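Long-range contacts in probable glutamine-binding lipoprotein GlnH (GLNBP) (Mycobacterium tuberculosis H37Rv, PDB 6H2T), which binds aspartate and, as here, glutamate, and probably signals their presence to protein kinase G, which controls glutamate metabolism: residues L58-N63 and Y99-A104; E106-L111 and K121-T126; S208-I213 and A232-G237. All coordinates share one frame; numbering follows the deposited sequence.

In the fold
The three contacts follow one another along the chain and gather round a bound glutamate. Interaction 1 joins the ends of two neighbouring parallel strands, 54-58 and 97-101; the chain then runs into helix 107-112, which interaction 2 packs against the loop 121-126. The centres of these two lie about 11 Å apart, and their residues touch. Interaction 3, centred about 13 Å from interaction 2 and 16 Å from interaction 1, brings the start of helix 211-220 to strand 233-241. Interactions 2 and 3 both touch the ligand and also each other, consistent with the two-lobed solute-binding fold, in which the amino acid is held between the lobes.

Interaction 1: residues L58-N63 and Y99-A104; sequences LDIGSN and YRILSA
Leu58 O is met twice from segment 99-104, by a hydrogen bond and by a weaker CA-H...O contact: Leu102 N donates to Leu58 O over 2.8 Å, and Ile101 CA approaches Leu58 O to 3.2 Å. A longer bond of 3.3 Å from Leu58 N to Arg100 O completes a parallel beta bridge, the two hydrogen bonds of Leu58 straddling Ile101. The bridge lies where strands 54-58 and 97-101 come to their ends, in the sheet of one lobe of the periplasmic-binding-protein fold. Just past it the two chains splay apart, one into a turn and the other towards the ligand pocket, where Ala104 touches the bound glutamate.

Leu58 and Ile101 point to the same face of the sheet. With CG set between its backbone N and carbonyl carbon (chi1 42°), Leu58 reaches along to Tyr99, and both its methyls approach the same ring atom obliquely, Leu58 CD1 nearest, at 3.8 Å from Tyr99 CD1. Val80 of helix 78-91 touches both residues. Ile101 instead turns its CG2 methyl to Asp59, with Ile101 CG2 3.9 Å from Asp59 CB, while Ile75 of strand 75-76 packs on Ile101 and Ile60.

Asp59 divides its two carboxylate oxygens between the segments. A water donates to Asp59 OD2 over 2.8 Å and accepts from Ala104 N, also at 2.8 Å, so the carboxylate is linked through the water to the backbone of Ala104, a residue of the ligand pocket. The other oxygen, which also has a long, weak ion pair with Lys121, closes an Asx turn: Gly61 N donates to Asp59 OD1 over 2.9 Å, meeting that oxygen from above the carboxylate, 65° out of its plane.

Interaction 2: residues E106-L111 and K121-T126; sequences ERVTAL and KTMSIT. With GLU (glutamic acid), chain B.
Arg107 and the backbone of Lys121 provide the polar tie: Arg107 NH1 donates to Lys121 O over 2.9 Å, the nitrogen lying almost straight out from the carbonyl although the bond is bent at the hydrogen (136°). The same nitrogen gives a 2.8 Å bond to the side-chain oxygen OE2 of the bound glutamate, while Arg107 NH2 reaches the ligand's O atom at 3.1 Å. A bend at chi3 (-72°) turns the guanidinium edge towards these acceptors, and Ala104 O, which accepts from Arg107 NE, further fixes its rotation.

The loop adds hydrogen bonds to the ligand. Thr122 OG1 donates to OE2, Thr122 O accepts from the ligand N at 2.7 Å, and Ser124 binds through both backbone and side chain: Ser124 N to OXT at 2.9 Å, and Ser124 OG from the ligand N. Asp79 accepts from Thr122 N.

Apolar contacts run along the helix side. The extended Met123 side chain lies antiparallel to that of Arg107, and Met123 CE reaches Val108 CG2 at 3.9 Å. The hydrogen bonds to both ends of the ligand form one side of a family 3 solute-binding pocket, completed by residues including Arg129, Thr172, Trp192 and Asp210.

Interaction 3: residues S208-I213 and A232-G237; sequences STDDTI and ADQPYG. With GLU (glutamic acid), chain B.
Tyr236 and Asp210 meet through one short bond, Tyr236 OH donating to Asp210 OD2 over 2.6 Å. That carboxylate oxygen is shared, since the alpha-amino group of the bound glutamate also donates to Asp210 OD2, at 2.7 Å. The hydroxyl comes to the anti side of the oxygen, 17° out of the carboxylate plane, and OD2 lies at the edge of the tyrosine ring. Two donors on one oxygen would tend to stabilise the negative charge that holds the ligand's ammonium group. Also lining the ligand, Ile213 CD1 packs on its CG at 3.5 Å. Gln234, another pocket residue, borders the other carboxylate oxygen, Gln234 CG crossing to 3.2 Å from Asp210 OD1. Its amide is split: Gln234 NE2 donates to Ala232 O at 3.1 Å, while OE1 accepts from Ser124 and Thr172.

In the second shell, Thr212 OG1 donates to Tyr236 OH over 2.7 Å, so the phenol oxygen both gives and receives a bond; a chi1 of 42° swings the threonine hydroxyl towards it.

Asp210 occupies the N-cap position of helix 211-220 but gives its carboxylate to the ligand and Tyr236 rather than to a capping bond. Gln234 and Tyr236 belong to strand 233-241; strand 140-149 runs beside both segments, and Trp192 of helix 192-200 packs on Thr209 and Ile213.

Interaction 1: residues L58-N63 and Y99-A104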
loop_
_atom_site.group_PDB
_atom_site.type_symbol
_atom_site.label_atom_id
_atom_site.label_comp_id
_atom_site.label_asym_id
_atom_site.label_seq_id
_atom_site.Cartn_x
_atom_site.Cartn_y
_atom_site.Cartn_z
ATOM N N LEU A 58 7.413 4.721 -4.567
ATOM C CA LEU A 58 6.357 5.051 -3.601
ATOM C C LEU A 58 5.949 6.491 -3.906
ATOM O O LEU A 58 6.396 7.056 -4.904
ATOM C CB LEU A 58 6.825 4.851 -2.158
ATOM C CG LEU A 58 8.239 5.319 -1.801
ATOM C CD1 LEU A 58 8.375 6.848 -1.819
ATOM C CD2 LEU A 58 8.600 4.760 -0.440
ATOM N N ASP A 59 5.099 7.097 -3.078
ATOM C CA ASP A 59 4.840 8.533 -3.268
ATOM C C ASP A 59 4.729 9.180 -1.893
ATOM O O ASP A 59 5.083 8.573 -0.880
ATOM C CB ASP A 59 3.653 8.775 -4.228
ATOM C CG ASP A 59 2.260 8.599 -3.603
ATOM O OD1 ASP A 59 2.087 8.336 -2.390
ATOM O OD2 ASP A 59 1.295 8.733 -4.403
ATOM N N ILE A 60 4.322 10.449 -1.835
ATOM C CA ILE A 60 4.290 11.086 -0.523
ATOM C C ILE A 60 2.856 11.414 -0.139
ATOM O O ILE A 60 2.607 12.337 0.639
ATOM C CB ILE A 60 5.191 12.336 -0.460
ATOM C CG1 ILE A 60 4.808 13.354 -1.531
ATOM C CG2 ILE A 60 6.661 11.930 -0.603
ATOM C CD1 ILE A 60 5.508 14.710 -1.353
ATOM N N GLY A 61 1.906 10.633 -0.642
ATOM C CA GLY A 61 0.502 10.893 -0.381
ATOM C C GLY A 61 -0.179 9.990 0.625
ATOM O O GLY A 61 -1.411 10.051 0.744
ATOM N N SER A 62 0.569 9.168 1.375
ATOM C CA SER A 62 -0.007 8.209 2.325
ATOM C C SER A 62 0.597 8.419 3.710
ATOM O O SER A 62 1.587 7.787 4.077
ATOM C CB SER A 62 0.208 6.775 1.855
ATOM O OG SER A 62 -0.492 6.549 0.639
ATOM N N ASN A 63 -0.033 9.286 4.493
ATOM C CA ASN A 63 0.429 9.534 5.853
ATOM C C ASN A 63 0.552 8.227 6.620
ATOM O O ASN A 63 -0.286 7.331 6.485
ATOM C CB ASN A 63 -0.554 10.463 6.564
ATOM C CG ASN A 63 -0.041 10.927 7.919
ATOM O OD1 ASN A 63 -0.802 11.029 8.896
ATOM N ND2 ASN A 63 1.250 11.222 7.985
ATOM N N TYR A 99 14.392 7.443 -4.060
ATOM C CA TYR A 99 12.968 7.243 -4.300
ATOM C C TYR A 99 12.623 7.666 -5.719
ATOM O O TYR A 99 13.169 8.645 -6.234
ATOM C CB TYR A 99 12.121 8.022 -3.280
ATOM C CG TYR A 99 12.504 7.633 -1.875
ATOM C CD1 TYR A 99 12.115 6.404 -1.357
ATOM C CD2 TYR A 99 13.312 8.454 -1.097
ATOM C CE1 TYR A 99 12.499 6.004 -0.084
ATOM C CE2 TYR A 99 13.703 8.070 0.174
ATOM C CZ TYR A 99 13.290 6.840 0.675
ATOM O OH TYR A 99 13.671 6.445 1.933
ATOM N N ARG A 100 11.777 6.875 -6.377
ATOM C CA ARG A 100 11.096 7.291 -7.595
ATOM C C ARG A 100 9.636 7.521 -7.231
ATOM O O ARG A 100 8.949 6.589 -6.795
ATOM C CB ARG A 100 11.222 6.251 -8.710
ATOM C CG ARG A 100 10.591 6.730 -10.030
ATOM C CD ARG A 100 10.619 5.708 -11.163
ATOM N NE ARG A 100 11.968 5.365 -11.609
ATOM C CZ ARG A 100 12.630 5.966 -12.599
ATOM N NH1 ARG A 100 12.087 6.967 -13.279
ATOM N NH2 ARG A 100 13.854 5.551 -12.910
ATOM N N ILE A 101 9.175 8.760 -7.367
ATOM C CA ILE A 101 7.806 9.080 -6.975
ATOM C C ILE A 101 6.849 8.521 -8.019
ATOM O O ILE A 101 6.896 8.908 -9.196
ATOM C CB ILE A 101 7.616 10.590 -6.792
ATOM C CG1 ILE A 101 8.643 11.143 -5.807
ATOM C CG2 ILE A 101 6.184 10.883 -6.327
ATOM C CD1 ILE A 101 8.555 10.548 -4.422
ATOM N N LEU A 102 5.970 7.613 -7.581
ATOM C CA LEU A 102 5.032 6.887 -8.429
ATOM C C LEU A 102 3.658 6.905 -7.775
ATOM O O LEU A 102 3.543 6.680 -6.567
ATOM C CB LEU A 102 5.442 5.416 -8.622
ATOM C CG LEU A 102 6.832 5.045 -9.116
ATOM C CD1 LEU A 102 7.044 3.555 -8.933
ATOM C CD2 LEU A 102 6.995 5.454 -10.574
ATOM N N SER A 103 2.620 7.154 -8.570
ATOM C CA SER A 103 1.270 7.018 -8.048
ATOM C C SER A 103 0.884 5.543 -7.948
ATOM O O SER A 103 1.539 4.657 -8.506
ATOM C CB SER A 103 0.268 7.741 -8.945
ATOM O OG SER A 103 0.192 7.078 -10.193
ATOM N N ALA A 104 -0.217 5.290 -7.234
ATOM C CA ALA A 104 -0.764 3.936 -7.168
ATOM C C ALA A 104 -0.961 3.347 -8.556
ATOM O O ALA A 104 -0.731 2.152 -8.773
ATOM C CB ALA A 104 -2.095 3.945 -6.399
HETATM O O HOH W 1 -0.928 7.273 -5.351
#

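Interaction 2: residues E106-L111 and K121-T126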
loop_
_atom_site.group_PDB
_atom_site.type_symbol
_atom_site.label_atom_id
_atom_site.label_comp_id
_atom_site.label_asym_id
_atom_site.label_seq_id
_atom_site.Cartn_x
_atom_site.Cartn_y
_atom_site.Cartn_z
ATOM N N GLU A 106 0.781 3.759 -11.160
ATOM C CA GLU A 106 2.037 3.560 -11.872
ATOM C C GLU A 106 2.888 2.442 -11.280
ATOM O O GLU A 106 3.983 2.186 -11.786
ATOM C CB GLU A 106 2.847 4.873 -11.900
ATOM C CG GLU A 106 2.112 6.018 -12.619
ATOM C CD GLU A 106 2.739 7.401 -12.414
ATOM O OE1 GLU A 106 3.254 7.685 -11.313
ATOM O OE2 GLU A 106 2.672 8.226 -13.359
ATOM N N ARG A 107 2.416 1.770 -10.226
ATOM C CA ARG A 107 3.249 0.777 -9.551
ATOM C C ARG A 107 3.624 -0.376 -10.480
ATOM O O ARG A 107 4.797 -0.760 -10.568
ATOM C CB ARG A 107 2.526 0.248 -8.311
ATOM C CG ARG A 107 2.424 1.271 -7.188
ATOM C CD ARG A 107 1.604 0.678 -6.039
ATOM N NE ARG A 107 0.190 0.591 -6.419
ATOM C CZ ARG A 107 -0.781 0.279 -5.573
ATOM N NH1 ARG A 107 -0.480 -0.014 -4.304
ATOM N NH2 ARG A 107 -2.040 0.245 -5.996
ATOM N N VAL A 108 2.635 -0.955 -11.166
ATOM C CA VAL A 108 2.910 -2.124 -12.000
ATOM C C VAL A 108 3.793 -1.750 -13.183
ATOM O O VAL A 108 4.768 -2.448 -13.484
ATOM C CB VAL A 108 1.588 -2.772 -12.454
ATOM C CG1 VAL A 108 1.820 -3.772 -13.581
ATOM C CG2 VAL A 108 0.903 -3.443 -11.264
ATOM N N THR A 109 3.495 -0.637 -13.862
ATOM C CA THR A 109 4.277 -0.303 -15.052
ATOM C C THR A 109 5.733 -0.010 -14.703
ATOM O O THR A 109 6.638 -0.395 -15.450
ATOM C CB THR A 109 3.653 0.878 -15.806
ATOM O OG1 THR A 109 3.633 2.034 -14.965
ATOM C CG2 THR A 109 2.244 0.553 -16.228
ATOM N N ALA A 110 5.978 0.663 -13.572
ATOM C CA ALA A 110 7.350 0.944 -13.165
ATOM C C ALA A 110 8.133 -0.344 -12.958
ATOM O O ALA A 110 9.315 -0.428 -13.316
ATOM C CB ALA A 110 7.360 1.773 -11.884
ATOM N N LEU A 111 7.495 -1.348 -12.351
ATOM C CA LEU A 111 8.154 -2.635 -12.165
ATOM C C LEU A 111 8.365 -3.340 -13.496
ATOM O O LEU A 111 9.435 -3.919 -13.729
ATOM C CB LEU A 111 7.338 -3.512 -11.216
ATOM C CG LEU A 111 7.357 -3.013 -9.772
ATOM C CD1 LEU A 111 6.288 -3.703 -8.942
ATOM C CD2 LEU A 111 8.743 -3.206 -9.161
ATOM N N LYS A 121 4.669 0.446 -1.417
ATOM C CA LYS A 121 3.643 1.487 -1.455
ATOM C C LYS A 121 2.287 0.800 -1.301
ATOM O O LYS A 121 1.533 0.672 -2.273
ATOM C CB LYS A 121 3.709 2.302 -2.749
ATOM C CG LYS A 121 2.941 3.620 -2.676
ATOM C CD LYS A 121 2.492 4.081 -4.061
ATOM C CE LYS A 121 1.750 5.403 -3.971
ATOM N NZ LYS A 121 0.498 5.293 -3.148
ATOM N N THR A 122 2.024 0.373 -0.059
ATOM C CA THR A 122 0.819 -0.327 0.374
ATOM C C THR A 122 0.264 -1.257 -0.698
ATOM O O THR A 122 -0.939 -1.245 -0.966
ATOM C CB THR A 122 -0.264 0.675 0.823
ATOM O OG1 THR A 122 -0.594 1.589 -0.245
ATOM C CG2 THR A 122 0.216 1.472 2.036
ATOM N N MET A 123 1.109 -2.095 -1.292
ATOM C CA MET A 123 0.731 -2.762 -2.538
ATOM C C MET A 123 0.082 -4.110 -2.246
ATOM O O MET A 123 0.764 -5.096 -1.951
ATOM C CB MET A 123 1.938 -2.921 -3.454
ATOM C CG MET A 123 1.510 -3.259 -4.866
ATOM S SD MET A 123 2.886 -3.127 -6.006
ATOM C CE MET A 123 2.081 -3.542 -7.550
ATOM N N SER A 124 -1.243 -4.163 -2.377
ATOM C CA SER A 124 -1.962 -5.416 -2.170
ATOM C C SER A 124 -1.530 -6.481 -3.172
ATOM O O SER A 124 -1.432 -6.226 -4.381
ATOM C CB SER A 124 -3.465 -5.178 -2.268
ATOM O OG SER A 124 -3.872 -4.392 -1.159
ATOM N N ILE A 125 -1.278 -7.682 -2.660
ATOM C CA ILE A 125 -0.921 -8.831 -3.489
ATOM C C ILE A 125 -2.205 -9.446 -4.034
ATOM O O ILE A 125 -3.060 -9.891 -3.264
ATOM C CB ILE A 125 -0.137 -9.873 -2.679
ATOM C CG1 ILE A 125 1.114 -9.246 -2.058
ATOM C CG2 ILE A 125 0.197 -11.089 -3.557
ATOM C CD1 ILE A 125 1.673 -10.044 -0.881
ATOM N N THR A 126 -2.345 -9.480 -5.358
ATOM C CA THR A 126 -3.535 -10.044 -5.981
ATOM C C THR A 126 -3.134 -10.969 -7.121
ATOM O O THR A 126 -2.044 -10.862 -7.687
ATOM C CB THR A 126 -4.491 -8.969 -6.544
ATOM O OG1 THR A 126 -3.899 -8.360 -7.701
ATOM C CG2 THR A 126 -4.809 -7.897 -5.493
HETATM N N GLU B . -3.667 -1.479 -0.963
HETATM C CA GLU B . -4.638 -1.251 -2.043
HETATM C C GLU B . -3.966 -1.402 -3.407
HETATM O O GLU B . -4.426 -0.884 -4.432
HETATM C CB GLU B . -5.293 0.141 -1.916
HETATM C CG GLU B . -4.401 1.244 -1.347
HETATM C CD GLU B . -3.237 1.602 -2.255
HETATM O OE1 GLU B . -3.180 2.754 -2.763
HETATM O OE2 GLU B . -2.353 0.743 -2.430
HETATM O OXT GLU B . -2.930 -2.069 -3.481
#

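Interaction 3: residues S208-I213 and A232-G237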
loop_
_atom_site.group_PDB
_atom_site.type_symbol
_atom_site.label_atom_id
_atom_site.label_comp_id
_atom_site.label_asym_id
_atom_site.label_seq_id
_atom_site.Cartn_x
_atom_site.Cartn_y
_atom_site.Cartn_z
ATOM N N SER A 208 -13.011 5.471 0.853
ATOM C CA SER A 208 -12.956 4.050 1.184
ATOM C C SER A 208 -11.661 3.428 0.676
ATOM O O SER A 208 -11.407 3.429 -0.529
ATOM C CB SER A 208 -14.160 3.293 0.616
ATOM O OG SER A 208 -14.064 1.916 0.997
ATOM N N THR A 209 -10.850 2.907 1.597
ATOM C CA THR A 209 -9.617 2.203 1.256
ATOM C C THR A 209 -9.129 1.478 2.504
ATOM O O THR A 209 -9.842 1.393 3.514
ATOM C CB THR A 209 -8.554 3.156 0.684
ATOM O OG1 THR A 209 -7.461 2.390 0.151
ATOM C CG2 THR A 209 -8.011 4.133 1.745
ATOM N N ASP A 210 -7.906 0.955 2.419
ATOM C CA ASP A 210 -7.276 0.226 3.518
ATOM C C ASP A 210 -7.402 0.990 4.829
ATOM O O ASP A 210 -7.088 2.184 4.888
ATOM C CB ASP A 210 -5.788 0.034 3.220
ATOM C CG ASP A 210 -5.519 -0.599 1.870
ATOM O OD1 ASP A 210 -6.468 -0.981 1.157
ATOM O OD2 ASP A 210 -4.320 -0.696 1.528
ATOM N N ASP A 211 -7.797 0.277 5.896
ATOM C CA ASP A 211 -7.974 0.953 7.181
ATOM C C ASP A 211 -6.667 1.539 7.694
ATOM O O ASP A 211 -6.681 2.548 8.408
ATOM C CB ASP A 211 -8.612 0.009 8.217
ATOM C CG ASP A 211 -7.841 -1.317 8.448
ATOM O OD1 ASP A 211 -6.859 -1.664 7.753
ATOM O OD2 ASP A 211 -8.265 -2.038 9.382
ATOM N N THR A 212 -5.537 0.933 7.325
ATOM C CA THR A 212 -4.212 1.502 7.589
ATOM C C THR A 212 -4.082 2.914 7.029
ATOM O O THR A 212 -3.675 3.846 7.735
ATOM C CB THR A 212 -3.169 0.602 6.932
ATOM O OG1 THR A 212 -3.678 0.246 5.639
ATOM C CG2 THR A 212 -2.943 -0.661 7.761
ATOM N N ILE A 213 -4.372 3.077 5.730
ATOM C CA ILE A 213 -4.297 4.397 5.105
ATOM C C ILE A 213 -5.326 5.345 5.713
ATOM O O ILE A 213 -5.026 6.522 5.972
ATOM C CB ILE A 213 -4.479 4.258 3.582
ATOM C CG1 ILE A 213 -3.292 3.495 2.980
ATOM C CG2 ILE A 213 -4.701 5.638 2.910
ATOM C CD1 ILE A 213 -3.541 3.022 1.548
ATOM N N ALA A 232 -12.729 -5.867 2.330
ATOM C CA ALA A 232 -11.850 -6.610 1.430
ATOM C C ALA A 232 -10.453 -6.686 2.016
ATOM O O ALA A 232 -9.871 -5.655 2.367
ATOM C CB ALA A 232 -11.766 -5.956 0.046
ATOM N N ASP A 233 -9.908 -7.895 2.100
ATOM C CA ASP A 233 -8.561 -8.079 2.624
ATOM C C ASP A 233 -7.523 -7.424 1.721
ATOM O O ASP A 233 -7.648 -7.435 0.493
ATOM C CB ASP A 233 -8.252 -9.569 2.757
ATOM C CG ASP A 233 -6.865 -9.823 3.301
ATOM O OD1 ASP A 233 -6.585 -9.318 4.407
ATOM O OD2 ASP A 233 -6.066 -10.525 2.638
ATOM N N GLN A 234 -6.478 -6.866 2.337
ATOM C CA GLN A 234 -5.407 -6.185 1.608
ATOM C C GLN A 234 -4.058 -6.630 2.147
ATOM O O GLN A 234 -3.481 -5.977 3.034
ATOM C CB GLN A 234 -5.544 -4.665 1.714
ATOM C CG GLN A 234 -6.935 -4.137 1.450
ATOM C CD GLN A 234 -7.363 -4.248 -0.010
ATOM O OE1 GLN A 234 -6.543 -4.184 -0.939
ATOM N NE2 GLN A 234 -8.654 -4.392 -0.216
ATOM N N PRO A 235 -3.507 -7.721 1.625
ATOM C CA PRO A 235 -2.197 -8.172 2.106
ATOM C C PRO A 235 -1.065 -7.498 1.348
ATOM O O PRO A 235 -0.908 -7.716 0.140
ATOM C CB PRO A 235 -2.238 -9.685 1.858
ATOM C CG PRO A 235 -3.142 -9.835 0.636
ATOM C CD PRO A 235 -4.096 -8.644 0.636
ATOM N N TYR A 236 -0.270 -6.685 2.048
ATOM C CA TYR A 236 0.764 -5.881 1.401
ATOM C C TYR A 236 1.977 -6.730 1.070
ATOM O O TYR A 236 2.489 -7.459 1.928
ATOM C CB TYR A 236 1.236 -4.744 2.301
ATOM C CG TYR A 236 0.237 -3.649 2.565
ATOM C CD1 TYR A 236 -1.025 -3.650 1.973
ATOM C CD2 TYR A 236 0.565 -2.609 3.414
ATOM C CE1 TYR A 236 -1.939 -2.629 2.239
ATOM C CE2 TYR A 236 -0.331 -1.591 3.674
ATOM C CZ TYR A 236 -1.569 -1.606 3.087
ATOM O OH TYR A 236 -2.441 -0.578 3.354
ATOM N N GLY A 237 2.494 -6.567 -0.144
ATOM C CA GLY A 237 3.751 -7.176 -0.514
ATOM C C GLY A 237 4.671 -6.125 -1.102
ATOM O O GLY A 237 4.234 -5.071 -1.556
HETATM N N GLU B . -3.667 -1.479 -0.963
HETATM C CA GLU B . -4.638 -1.251 -2.043
HETATM C C GLU B . -3.966 -1.402 -3.407
HETATM O O GLU B . -4.426 -0.884 -4.432
HETATM C CB GLU B . -5.293 0.141 -1.916
HETATM C CG GLU B . -4.401 1.244 -1.347
HETATM C CD GLU B . -3.237 1.602 -2.255
HETATM O OE1 GLU B . -3.180 2.754 -2.763
HETATM O OE2 GLU B . -2.353 0.743 -2.430
HETATM O OXT GLU B . -2.930 -2.069 -3.481
#